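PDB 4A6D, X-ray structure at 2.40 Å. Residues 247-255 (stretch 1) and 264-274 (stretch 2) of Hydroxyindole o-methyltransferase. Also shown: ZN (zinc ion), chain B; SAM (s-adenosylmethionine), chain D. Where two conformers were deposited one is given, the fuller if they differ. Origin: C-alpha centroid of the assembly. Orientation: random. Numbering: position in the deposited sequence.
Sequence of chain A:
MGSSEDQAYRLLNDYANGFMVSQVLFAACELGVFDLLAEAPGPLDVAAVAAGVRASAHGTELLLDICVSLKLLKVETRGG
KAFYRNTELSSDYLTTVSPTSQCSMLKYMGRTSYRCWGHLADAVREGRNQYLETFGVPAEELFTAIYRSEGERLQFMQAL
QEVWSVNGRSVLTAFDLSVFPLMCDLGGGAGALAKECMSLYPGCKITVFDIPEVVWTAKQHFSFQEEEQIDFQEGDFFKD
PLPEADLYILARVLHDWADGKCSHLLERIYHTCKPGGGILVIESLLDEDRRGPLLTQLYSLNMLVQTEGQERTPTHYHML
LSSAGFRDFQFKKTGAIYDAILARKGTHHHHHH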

# COMPACT_ATOMS: atom_id res chain seq x y z
N LEU A 247 -39.69 7.77 -0.27
CA LEU A 247 -38.39 7.29 -0.76
C LEU A 247 -37.51 6.77 0.37
O LEU A 247 -37.28 7.47 1.36
CB LEU A 247 -37.66 8.40 -1.54
CG LEU A 247 -36.29 8.09 -2.13
CD1 LEU A 247 -36.39 7.19 -3.34
CD2 LEU A 247 -35.55 9.36 -2.48
N TYR A 248 -37.00 5.55 0.19
CA TYR A 248 -36.00 4.96 1.10
C TYR A 248 -34.64 5.00 0.39
O TYR A 248 -34.55 4.56 -0.76
CB TYR A 248 -36.41 3.55 1.54
CG TYR A 248 -37.63 3.57 2.44
CD1 TYR A 248 -37.50 3.76 3.82
CD2 TYR A 248 -38.92 3.52 1.91
CE1 TYR A 248 -38.61 3.87 4.64
CE2 TYR A 248 -40.05 3.62 2.74
CZ TYR A 248 -39.88 3.80 4.10
OH TYR A 248 -40.97 3.84 4.93
N ILE A 249 -33.61 5.59 1.02
CA ILE A 249 -32.26 5.70 0.46
C ILE A 249 -31.34 4.68 1.10
O ILE A 249 -31.27 4.63 2.33
CB ILE A 249 -31.68 7.14 0.58
CG1 ILE A 249 -32.68 8.22 0.05
CG2 ILE A 249 -30.28 7.26 -0.06
CD1 ILE A 249 -32.27 9.73 0.27
N LEU A 250 -30.65 3.86 0.30
CA LEU A 250 -29.68 2.89 0.84
C LEU A 250 -28.30 3.20 0.24
O LEU A 250 -27.99 2.76 -0.87
CB LEU A 250 -30.07 1.42 0.56
CG LEU A 250 -31.20 0.78 1.36
CD1 LEU A 250 -31.51 -0.59 0.80
CD2 LEU A 250 -30.83 0.59 2.81
N ALA A 251 -27.52 4.07 0.93
CA ALA A 251 -26.17 4.47 0.47
C ALA A 251 -25.15 3.66 1.25
O ALA A 251 -25.11 3.74 2.48
CB ALA A 251 -25.94 5.96 0.66
N ARG A 252 -24.38 2.82 0.53
CA ARG A 252 -23.36 1.93 1.08
C ARG A 252 -23.90 1.02 2.19
O ARG A 252 -23.24 0.79 3.20
CB ARG A 252 -22.11 2.71 1.53
CG ARG A 252 -21.31 3.33 0.38
CD ARG A 252 -20.93 4.72 0.80
NE ARG A 252 -19.51 4.87 1.01
CZ ARG A 252 -18.95 5.83 1.74
NH1 ARG A 252 -19.71 6.69 2.41
NH2 ARG A 252 -17.63 5.92 1.83
N VAL A 253 -25.10 0.51 2.00
CA VAL A 253 -25.67 -0.40 2.97
C VAL A 253 -25.60 -1.79 2.34
O VAL A 253 -25.00 -2.66 2.92
CB VAL A 253 -27.12 0.01 3.39
CG1 VAL A 253 -27.80 -1.10 4.18
CG2 VAL A 253 -27.10 1.31 4.19
N LEU A 254 -26.17 -1.97 1.14
CA LEU A 254 -26.22 -3.26 0.45
C LEU A 254 -24.86 -3.95 0.25
O LEU A 254 -24.74 -5.17 0.40
CB LEU A 254 -27.01 -3.13 -0.89
CG LEU A 254 -28.52 -2.81 -0.78
CD1 LEU A 254 -29.19 -2.82 -2.16
CD2 LEU A 254 -29.25 -3.80 0.15
N HIS A 255 -23.83 -3.18 -0.03
CA HIS A 255 -22.50 -3.75 -0.23
C HIS A 255 -21.89 -4.43 1.03
O HIS A 255 -20.96 -5.22 0.89
CB HIS A 255 -21.54 -2.74 -0.90
CG HIS A 255 -20.99 -1.69 0.02
ND1 HIS A 255 -19.83 -1.00 -0.29
CD2 HIS A 255 -21.44 -1.26 1.21
CE1 HIS A 255 -19.61 -0.19 0.74
NE2 HIS A 255 -20.57 -0.29 1.65
N HIS A 264 -33.71 -9.77 2.45
CA HIS A 264 -34.55 -9.58 3.63
C HIS A 264 -34.89 -8.09 3.85
O HIS A 264 -36.07 -7.75 3.99
CB HIS A 264 -33.90 -10.22 4.87
CG HIS A 264 -34.64 -10.01 6.15
ND1 HIS A 264 -34.01 -9.51 7.28
CD2 HIS A 264 -35.94 -10.25 6.46
CE1 HIS A 264 -34.93 -9.45 8.22
NE2 HIS A 264 -36.11 -9.88 7.77
N LEU A 265 -33.87 -7.22 3.85
CA LEU A 265 -34.03 -5.78 4.04
C LEU A 265 -34.87 -5.17 2.89
O LEU A 265 -35.78 -4.39 3.16
CB LEU A 265 -32.66 -5.06 4.17
CG LEU A 265 -32.74 -3.52 4.23
CD1 LEU A 265 -33.54 -3.02 5.48
CD2 LEU A 265 -31.38 -2.91 4.17
N LEU A 266 -34.57 -5.56 1.62
CA LEU A 266 -35.30 -5.07 0.48
C LEU A 266 -36.78 -5.40 0.56
O LEU A 266 -37.61 -4.55 0.24
CB LEU A 266 -34.68 -5.49 -0.84
CG LEU A 266 -33.30 -4.88 -1.19
CD1 LEU A 266 -32.80 -5.44 -2.47
CD2 LEU A 266 -33.35 -3.38 -1.27
N GLU A 267 -37.11 -6.62 1.05
CA GLU A 267 -38.46 -7.14 1.23
C GLU A 267 -39.25 -6.30 2.26
O GLU A 267 -40.38 -5.89 1.99
CB GLU A 267 -38.43 -8.63 1.64
CG GLU A 267 -38.20 -9.60 0.48
CD GLU A 267 -39.36 -9.92 -0.45
OE1 GLU A 267 -40.43 -9.26 -0.36
OE2 GLU A 267 -39.20 -10.84 -1.28
N ARG A 268 -38.61 -5.97 3.39
CA ARG A 268 -39.19 -5.15 4.47
C ARG A 268 -39.52 -3.75 3.96
O ARG A 268 -40.61 -3.26 4.23
CB ARG A 268 -38.22 -5.10 5.66
CG ARG A 268 -38.06 -6.48 6.30
CD ARG A 268 -37.49 -6.50 7.72
NE ARG A 268 -37.32 -5.17 8.27
CZ ARG A 268 -38.12 -4.60 9.15
NH1 ARG A 268 -39.13 -5.30 9.68
NH2 ARG A 268 -37.91 -3.36 9.54
N ILE A 269 -38.59 -3.14 3.17
CA ILE A 269 -38.74 -1.81 2.55
C ILE A 269 -39.88 -1.86 1.55
O ILE A 269 -40.74 -0.99 1.58
CB ILE A 269 -37.43 -1.35 1.86
CG1 ILE A 269 -36.27 -1.23 2.89
CG2 ILE A 269 -37.66 -0.04 1.05
CD1 ILE A 269 -34.88 -0.91 2.19
N TYR A 270 -39.89 -2.88 0.68
CA TYR A 270 -40.96 -3.03 -0.31
C TYR A 270 -42.37 -3.02 0.35
O TYR A 270 -43.21 -2.22 -0.04
CB TYR A 270 -40.76 -4.28 -1.17
CG TYR A 270 -41.85 -4.40 -2.22
CD1 TYR A 270 -41.75 -3.72 -3.43
CD2 TYR A 270 -42.96 -5.21 -2.01
CE1 TYR A 270 -42.76 -3.80 -4.38
CE2 TYR A 270 -43.98 -5.30 -2.96
CZ TYR A 270 -43.88 -4.59 -4.14
OH TYR A 270 -44.83 -4.75 -5.11
N HIS A 271 -42.58 -3.89 1.35
CA HIS A 271 -43.83 -4.02 2.08
C HIS A 271 -44.18 -2.80 2.92
O HIS A 271 -45.34 -2.61 3.23
CB HIS A 271 -43.89 -5.34 2.86
CG HIS A 271 -43.94 -6.52 1.95
ND1 HIS A 271 -45.07 -6.80 1.18
CD2 HIS A 271 -42.98 -7.43 1.65
CE1 HIS A 271 -44.78 -7.89 0.49
NE2 HIS A 271 -43.53 -8.30 0.73
N THR A 272 -43.19 -1.92 3.19
CA THR A 272 -43.40 -0.65 3.87
C THR A 272 -43.80 0.45 2.83
O THR A 272 -44.53 1.37 3.18
CB THR A 272 -42.17 -0.28 4.72
OG1 THR A 272 -41.87 -1.38 5.60
CG2 THR A 272 -42.39 0.95 5.58
N CYS A 273 -43.33 0.34 1.57
CA CYS A 273 -43.63 1.30 0.51
C CYS A 273 -45.10 1.26 0.10
O CYS A 273 -45.79 0.25 0.25
CB CYS A 273 -42.72 1.12 -0.72
SG CYS A 273 -41.05 1.81 -0.52
N LYS A 274 -45.54 2.35 -0.51
CA LYS A 274 -46.88 2.50 -1.03
C LYS A 274 -46.73 2.70 -2.54
O LYS A 274 -45.61 2.95 -2.97
CB LYS A 274 -47.62 3.68 -0.33
CG LYS A 274 -47.00 5.03 -0.65
CD LYS A 274 -47.87 6.24 -0.28
CE LYS A 274 -47.01 7.44 0.05
NZ LYS A 274 -45.52 7.14 0.10
ZN ZN B . -42.53 -9.75 -0.46
N SAM D . -25.14 5.68 4.49
CA SAM D . -23.88 6.16 5.09
C SAM D . -22.78 6.63 4.12
O SAM D . -22.75 6.15 3.00
OXT SAM D . -21.89 7.49 4.42
CB SAM D . -23.41 5.08 6.03
CG SAM D . -22.93 3.81 5.32
SD SAM D . -22.29 2.66 6.60
CE SAM D . -21.37 1.56 5.60
C5' SAM D . -23.68 1.52 6.88
C4' SAM D . -24.58 2.22 7.91
O4' SAM D . -25.60 1.28 8.20
C3' SAM D . -23.83 2.55 9.26
O3' SAM D . -24.04 3.91 9.65
C2' SAM D . -24.44 1.49 10.23
O2' SAM D . -24.51 1.83 11.62
C1' SAM D . -25.84 1.31 9.63
N9 SAM D . -26.48 0.04 10.04
C8 SAM D . -25.89 -1.22 10.04
N7 SAM D . -26.75 -2.11 10.44
C5 SAM D . -27.93 -1.48 10.80
C6 SAM D . -29.18 -1.89 11.32
N6 SAM D . -29.41 -3.21 11.51
N1 SAM D . -30.17 -0.95 11.51
C2 SAM D . -29.94 0.36 11.33
N3 SAM D . -28.76 0.77 10.84
C4 SAM D . -27.77 -0.09 10.52
O HOH W 1 -44.50 -10.73 -0.66

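A helix packed against a β-strand is commonly held by apolar side chains alone, and this segment of hydroxyindole O-methyltransferase is a compact example. Strand 247-251 and helix 264-272 run nearly antiparallel, at 163°, with their axes 10.0 Å apart at closest approach. No hydrogen bond joins the two stretches; the 374 Å² of surface they bury is covered by close packing. Alternation in the strand supplies one side of the contact: Tyr248 and Leu250 point toward the helix, while Leu247 and Ile249 point away.

Along the helix, His264 lies out of reach, and the contact opens with Leu265. Its CB points toward the strand, and its CD2 lies 3.8 Å from Leu250 CD2 and 4.0 Å from Val253 CG1, so one methyl group touches both the strand and the loop that follows it. Leu266 leaves the backbone sideways, but its m,t rotamer carries the tip inward: CD2 comes within 3.9 Å of Leu250 CD1 and, more loosely, 4.3 Å of Leu254 CD1. Leucine suits both places because a methyl group at its end reaches two apolar neighbours and leaves no polar group unpaired.

Glu267 and Arg268 lie out of reach of the strand and take no part in the contact. Glu267 instead binds zinc through OE1 at 2.2 Å, and His271, one turn later, binds the same ion through NE2 at 2.1 Å.

Ile269 returns to the strand and is the helix residue most covered by it. Its two arms divide the work: CD1 packs 3.7 Å from Leu250 CD1, while CG2 sits 3.8 Å from Tyr248 CB. A β-branched residue thus spans two successive inward-facing strand positions. Tyr270, next in sequence, points away.

Thr272 is partly exposed, and its CB points toward stretch 1. Its OG1 donates a hydrogen bond to Arg268 O at 2.6 Å, satisfying the hydroxyl within its own stretch, while CG2 approaches Tyr248 OH at 3.3 Å. The tyrosine hydroxyl is itself hydrogen-bonded elsewhere in the structure. Cys273 completes the contact: its SG lies 3.7 Å from Tyr248 CD2, near the ring plane, and 4.8 Å from the ring centroid, a sulfur-aromatic contact at the edge. The small, polarizable thiol fits this buried place beside the ring. Tyr248, the residue with the most area covered, therefore meets three partners in stretch 2 along its length, from Ile269 at CB to Thr272 at OH.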